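Local coordinates for protein beta-phosphoglucomutase (Clostridium difficile, PDB 4GIB) that probably interconverts beta-D-glucose 1-phosphate and beta-D-glucose 6-phosphate as a magnesium-dependent phosphomutase of the HAD-like superfamily, at residues A[62-65]-A[66-69]; A[103-106]-A[107-111]; A[121-124]-A[125-129]. All blocks are in the same frame, centred on the assembly; numbering follows the deposited sequence.

Contact 1 (A[62-65]-A[66-69])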
# COMPACT_ATOMS: atom_id res chain seq x y z
N LYS A 62 -3.48 1.48 -17.71
CA LYS A 62 -2.35 2.40 -17.73
C LYS A 62 -2.65 3.62 -16.85
O LYS A 62 -1.85 3.97 -15.98
CB LYS A 62 -2.00 2.81 -19.16
CG LYS A 62 -1.49 1.65 -20.02
CD LYS A 62 -1.02 2.10 -21.40
CE LYS A 62 -0.49 0.91 -22.20
NZ LYS A 62 0.08 1.32 -23.53
N PHE A 63 -3.79 4.27 -17.08
CA PHE A 63 -4.19 5.42 -16.26
C PHE A 63 -4.36 4.98 -14.81
O PHE A 63 -3.84 5.61 -13.90
CB PHE A 63 -5.49 6.05 -16.76
CG PHE A 63 -6.03 7.12 -15.84
CD1 PHE A 63 -5.49 8.40 -15.84
CD2 PHE A 63 -7.08 6.84 -14.98
CE1 PHE A 63 -6.00 9.39 -14.98
CE2 PHE A 63 -7.59 7.83 -14.13
CZ PHE A 63 -7.05 9.10 -14.13
N ASN A 64 -5.10 3.89 -14.61
CA ASN A 64 -5.33 3.33 -13.29
C ASN A 64 -4.03 3.18 -12.50
O ASN A 64 -4.04 3.19 -11.28
CB ASN A 64 -5.99 1.96 -13.38
CG ASN A 64 -6.15 1.30 -12.03
OD1 ASN A 64 -6.94 1.72 -11.20
ND2 ASN A 64 -5.39 0.22 -11.82
N GLU A 65 -2.91 3.06 -13.20
CA GLU A 65 -1.65 2.90 -12.53
C GLU A 65 -1.28 4.16 -11.71
O GLU A 65 -0.27 4.15 -11.02
CB GLU A 65 -0.56 2.54 -13.54
CG GLU A 65 0.45 1.50 -13.04
CD GLU A 65 -0.17 0.10 -12.89
OE1 GLU A 65 -1.36 -0.01 -12.49
OE2 GLU A 65 0.54 -0.90 -13.15
N SER A 66 -2.12 5.22 -11.80
CA SER A 66 -1.98 6.47 -11.01
C SER A 66 -3.14 6.61 -9.98
O SER A 66 -3.38 7.68 -9.41
CB SER A 66 -2.03 7.70 -11.90
OG SER A 66 -3.39 8.03 -12.18
N LEU A 67 -3.91 5.54 -9.83
CA LEU A 67 -4.95 5.48 -8.83
C LEU A 67 -4.50 4.46 -7.79
O LEU A 67 -5.03 4.41 -6.69
CB LEU A 67 -6.28 5.03 -9.44
CG LEU A 67 -6.89 5.90 -10.52
CD1 LEU A 67 -8.11 5.20 -11.07
CD2 LEU A 67 -7.22 7.27 -9.98
N LYS A 68 -3.51 3.67 -8.18
CA LYS A 68 -2.94 2.62 -7.35
C LYS A 68 -2.38 3.17 -6.05
O LYS A 68 -1.57 4.11 -6.06
CB LYS A 68 -1.84 1.91 -8.13
CG LYS A 68 -1.27 0.69 -7.45
CD LYS A 68 -0.17 0.07 -8.29
CE LYS A 68 0.53 -1.05 -7.52
NZ LYS A 68 -0.39 -2.16 -7.14
N GLY A 69 -2.82 2.59 -4.94
CA GLY A 69 -2.36 3.02 -3.62
C GLY A 69 -2.88 4.38 -3.20
O GLY A 69 -2.35 4.98 -2.28
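Phe63 meets the following turn twice, through its carbonyl and through its ring. Ser66 OG donates to Phe63 O at 3.0 Å, tilted 22° from the carbonyl plane, and also lies over one face of the Phe63 ring, offset toward the rim. The chi1 of 82° sets Ser66 OG between its own N and carbonyl carbon, turned back to that acceptor. Leu67 CD1 approaches the ring obliquely, 4.1 Å from Phe63 CE2. At Asn64 the backbone takes over: Leu67 N bonds to Asn64 O at 2.8 Å, nearly straight but from above the carbonyl plane, and Lys68 N adds a weak bond to the same oxygen. The Asn64 side chain crosses that of Leu67 at about a right angle, OD1 being 3.7 Å from Leu67 CD1. Glu65 O is 4.0 Å from Lys68 CB. The lysine chain carries NZ away to salt bridges with Asp34 and Asp195, both ligands of the sodium ion, and Glu65 OE1 does not touch it. Leu67, Lys68 and Gly69 are predicted to bind substrate. The short 3-10 turn lies in the loop between helices 41-53 and 72-82: Asn64 rests on Tyr45, Lys68 on Ala41, and Leu67 on Arg78 and Ile79.

Contact 2 (A[103-106]-A[107-111])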
# COMPACT_ATOMS: atom_id res chain seq x y z
N ASN A 103 -19.13 -0.49 -2.29
CA ASN A 103 -19.96 -1.70 -2.20
C ASN A 103 -19.55 -2.73 -3.24
O ASN A 103 -19.46 -3.92 -2.96
CB ASN A 103 -21.44 -1.36 -2.38
CG ASN A 103 -22.00 -0.53 -1.24
OD1 ASN A 103 -21.44 -0.50 -0.14
ND2 ASN A 103 -23.13 0.14 -1.49
N TYR A 104 -19.28 -2.28 -4.46
CA TYR A 104 -18.89 -3.19 -5.51
C TYR A 104 -17.49 -3.75 -5.24
O TYR A 104 -17.27 -4.94 -5.41
CB TYR A 104 -19.01 -2.53 -6.89
CG TYR A 104 -18.80 -3.51 -8.03
CD1 TYR A 104 -19.54 -4.67 -8.11
CD2 TYR A 104 -17.87 -3.25 -9.03
CE1 TYR A 104 -19.35 -5.57 -9.14
CE2 TYR A 104 -17.66 -4.15 -10.07
CZ TYR A 104 -18.41 -5.31 -10.12
OH TYR A 104 -18.23 -6.20 -11.14
N TYR A 105 -16.56 -2.92 -4.76
CA TYR A 105 -15.21 -3.37 -4.43
C TYR A 105 -15.25 -4.41 -3.29
O TYR A 105 -14.60 -5.47 -3.38
CB TYR A 105 -14.30 -2.18 -4.07
CG TYR A 105 -12.94 -2.61 -3.57
CD1 TYR A 105 -11.98 -3.12 -4.44
CD2 TYR A 105 -12.60 -2.50 -2.21
CE1 TYR A 105 -10.73 -3.54 -3.98
CE2 TYR A 105 -11.36 -2.90 -1.75
CZ TYR A 105 -10.43 -3.43 -2.64
OH TYR A 105 -9.19 -3.83 -2.19
N VAL A 106 -16.02 -4.12 -2.25
CA VAL A 106 -16.16 -5.00 -1.08
C VAL A 106 -16.72 -6.37 -1.48
O VAL A 106 -16.36 -7.40 -0.91
CB VAL A 106 -17.05 -4.32 -0.01
CG1 VAL A 106 -17.57 -5.33 1.07
CG2 VAL A 106 -16.27 -3.16 0.62
N SER A 107 -17.58 -6.38 -2.48
CA SER A 107 -18.15 -7.60 -2.97
C SER A 107 -17.09 -8.45 -3.66
O SER A 107 -17.11 -9.66 -3.59
CB SER A 107 -19.28 -7.28 -3.94
OG SER A 107 -19.80 -8.46 -4.48
N LEU A 108 -16.16 -7.80 -4.34
CA LEU A 108 -15.08 -8.53 -5.02
C LEU A 108 -14.08 -9.08 -4.04
O LEU A 108 -13.73 -10.25 -4.12
CB LEU A 108 -14.37 -7.64 -6.04
CG LEU A 108 -15.25 -7.15 -7.20
CD1 LEU A 108 -14.47 -6.17 -8.05
CD2 LEU A 108 -15.76 -8.32 -8.04
N ILE A 109 -13.63 -8.27 -3.08
CA ILE A 109 -12.60 -8.74 -2.12
C ILE A 109 -13.10 -9.73 -1.08
O ILE A 109 -12.30 -10.38 -0.42
CB ILE A 109 -11.86 -7.59 -1.41
CG1 ILE A 109 -12.84 -6.71 -0.62
CG2 ILE A 109 -11.06 -6.79 -2.42
CD1 ILE A 109 -12.16 -5.63 0.15
N ASP A 110 -14.42 -9.84 -0.92
CA ASP A 110 -14.94 -10.80 0.02
C ASP A 110 -14.66 -12.26 -0.42
O ASP A 110 -14.84 -13.17 0.37
CB ASP A 110 -16.41 -10.52 0.34
CG ASP A 110 -16.59 -9.29 1.29
OD1 ASP A 110 -15.63 -8.49 1.45
OD2 ASP A 110 -17.69 -9.13 1.87
N GLU A 111 -14.14 -12.45 -1.64
CA GLU A 111 -13.76 -13.79 -2.11
C GLU A 111 -12.26 -14.09 -1.94
O GLU A 111 -11.76 -15.12 -2.39
CB GLU A 111 -14.15 -13.98 -3.59
CG GLU A 111 -15.63 -13.71 -3.86
CD GLU A 111 -16.54 -14.46 -2.90
OE1 GLU A 111 -16.23 -15.62 -2.55
OE2 GLU A 111 -17.58 -13.90 -2.51
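Tyr105 and Ile109, one helical turn apart, make the tight side of this contact. The isoleucine lays CG2 over one face of the tyrosine ring, 3.4 Å from Tyr105 CZ, while its other branch brings CD1 to 3.4 Å from Tyr105 CE2, so both branches hold the outer part of the ring. Ile109 reaches it with chi1 at 59°, which places CG1 between its backbone N and carbonyl carbon and CG2 beside the N. Beneath it Ile109 N bonds to Tyr105 O at 3.0 Å, with an N-H...O angle of 164°.

Round the helix the fit slackens. Leu108 CD1 comes to 4.3 Å from Tyr104 CE2, approaching the ring obliquely, and the leucine CG leans instead on the Tyr104 carbonyl oxygen. The side chain of exposed Ser107 touches Tyr104 O through CB, at 3.4 Å. Asp110 N makes a weak bond to Val106 O. Val106 and Asp110 lie side by side; Asp110 OD1 comes within 2.7 Å of Val106 O, two acceptors in a tight and probably unfavourable approach, and Asn146 ND2 gives OD1 its hydrogen bond.

Helices 41-53 and 91-109 belong to the helical cap domain of this family; the Tyr105 side chain lies beside predicted substrate-binding Lys101, its nearest atom about 4 Å from a bound phosphate ion. This end of helix 91-109 is held between two others. Toward helix 41-53, Tyr105 stacks on His44 and packs against Tyr43 and Ala47, while the Tyr104 ring makes a cation-pi contact with Lys50. Toward helix 144-151, Ile109 touches Asn146 and Val147, and Asp110 meets His150.

Contact 3 (A[121-124]-A[125-129])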
# COMPACT_ATOMS: atom_id res chain seq x y z
N ILE A 121 5.52 -14.01 1.51
CA ILE A 121 5.10 -13.04 2.54
C ILE A 121 4.88 -13.67 3.91
O ILE A 121 5.39 -13.16 4.91
CB ILE A 121 3.85 -12.28 2.11
CG1 ILE A 121 4.16 -11.47 0.86
CG2 ILE A 121 3.36 -11.32 3.23
CD1 ILE A 121 5.23 -10.38 1.08
N GLU A 122 4.12 -14.77 3.97
CA GLU A 122 3.93 -15.46 5.25
C GLU A 122 5.24 -15.81 5.92
O GLU A 122 5.40 -15.63 7.12
CB GLU A 122 3.14 -16.76 5.10
CG GLU A 122 1.68 -16.62 5.17
CD GLU A 122 1.01 -17.97 5.32
OE1 GLU A 122 1.15 -18.81 4.40
OE2 GLU A 122 0.34 -18.19 6.36
N SER A 123 6.16 -16.36 5.14
CA SER A 123 7.47 -16.76 5.68
C SER A 123 8.21 -15.54 6.20
O SER A 123 8.85 -15.59 7.25
CB SER A 123 8.28 -17.49 4.61
OG SER A 123 9.61 -17.69 5.05
N LEU A 124 8.13 -14.43 5.47
CA LEU A 124 8.76 -13.19 5.93
C LEU A 124 8.10 -12.75 7.22
O LEU A 124 8.79 -12.49 8.21
CB LEU A 124 8.65 -12.07 4.89
CG LEU A 124 9.41 -10.78 5.26
CD1 LEU A 124 10.92 -11.07 5.40
CD2 LEU A 124 9.18 -9.69 4.26
N LEU A 125 6.78 -12.67 7.23
CA LEU A 125 6.05 -12.24 8.43
C LEU A 125 6.49 -13.03 9.66
O LEU A 125 6.74 -12.46 10.71
CB LEU A 125 4.54 -12.33 8.22
CG LEU A 125 3.93 -11.35 7.20
CD1 LEU A 125 2.46 -11.66 6.97
CD2 LEU A 125 4.12 -9.88 7.61
N ILE A 126 6.61 -14.35 9.53
CA ILE A 126 7.08 -15.20 10.63
C ILE A 126 8.49 -14.81 11.10
O ILE A 126 8.70 -14.54 12.29
CB ILE A 126 7.11 -16.68 10.23
CG1 ILE A 126 5.68 -17.17 9.97
CG2 ILE A 126 7.78 -17.50 11.31
CD1 ILE A 126 4.74 -16.86 11.05
N ASP A 127 9.46 -14.80 10.18
CA ASP A 127 10.85 -14.44 10.52
C ASP A 127 11.00 -13.06 11.16
O ASP A 127 11.84 -12.88 12.04
CB ASP A 127 11.76 -14.54 9.28
CG ASP A 127 11.98 -15.98 8.83
OD1 ASP A 127 11.76 -16.91 9.63
OD2 ASP A 127 12.37 -16.17 7.66
N VAL A 128 10.24 -12.07 10.71
CA VAL A 128 10.32 -10.74 11.31
C VAL A 128 9.96 -10.87 12.78
O VAL A 128 10.69 -10.37 13.65
CB VAL A 128 9.38 -9.74 10.63
CG1 VAL A 128 9.29 -8.44 11.42
CG2 VAL A 128 9.84 -9.47 9.21
N LYS A 129 8.86 -11.57 13.04
CA LYS A 129 8.36 -11.79 14.38
C LYS A 129 9.37 -12.56 15.25
O LYS A 129 9.53 -12.23 16.42
CB LYS A 129 7.01 -12.53 14.28
CG LYS A 129 6.04 -12.32 15.45
CD LYS A 129 6.46 -12.98 16.75
CE LYS A 129 5.34 -12.83 17.78
NZ LYS A 129 5.69 -13.47 19.09
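Four consecutive i to i+4 hydrogen bonds, from Leu125 N to Ile121 O (2.7 Å) through Val128 N to Leu124 O (2.9 Å), define a regular alpha-helix, each with an N-H...O angle of at least 165°. On its inner side Ile121 and Leu125 cross at a slant, the CG2 branch of the isoleucine meeting Leu125 CD1 at 3.9 Å. Leu125 CG also sits 3.3 Å from Ile121 O; with chi1 at -68° it lies beside its own N and is directed back over the preceding turn. Leu124 and Val128 form the second apolar pair, more loosely, with Leu124 CG 4.2 Å from Val128 CG2; that methyl also rests on Leu124 O at 3.4 Å. On the outer side Ser123 OG and Asp127 OD2 stay 4.1 Å apart, and Ile126, an apolar residue among polar ones, rests CG1 on Glu122 O. Leu124, Leu125 and Val128 point their side chains onto strands 28-31 and 134-137, touching Phe29, Phe31 and Ile135, and helix 234-247 meets Leu124 and Val128 through Phe234. Such an amphipathic helix packed on a parallel sheet is characteristic of the Rossmann-like core of HAD enzymes, here flanking the strand that leads to the predicted nucleophile Asp32.

In the fold
The three contacts follow one another along the chain without touching. Contacts 1 and 2, with centres about 19 Å apart, both pack on helix 41-53 in the helical cap domain, but on different neighbours beyond it. Contact 3 belongs to the Rossmann-like core, on the opposite side of the chain's centre from contact 1. Each is partly buried. Contact 3 joins aliphatic side chains to the sheet and has a solvent-facing polar side; contact 2 wedges tyrosine rings between helices; contact 1 is a turn held by hydrogen bonds to backbone carbonyl oxygens, with a lysine directed to the metal site. Of the three, contact 1 alone contains predicted substrate-binding residues.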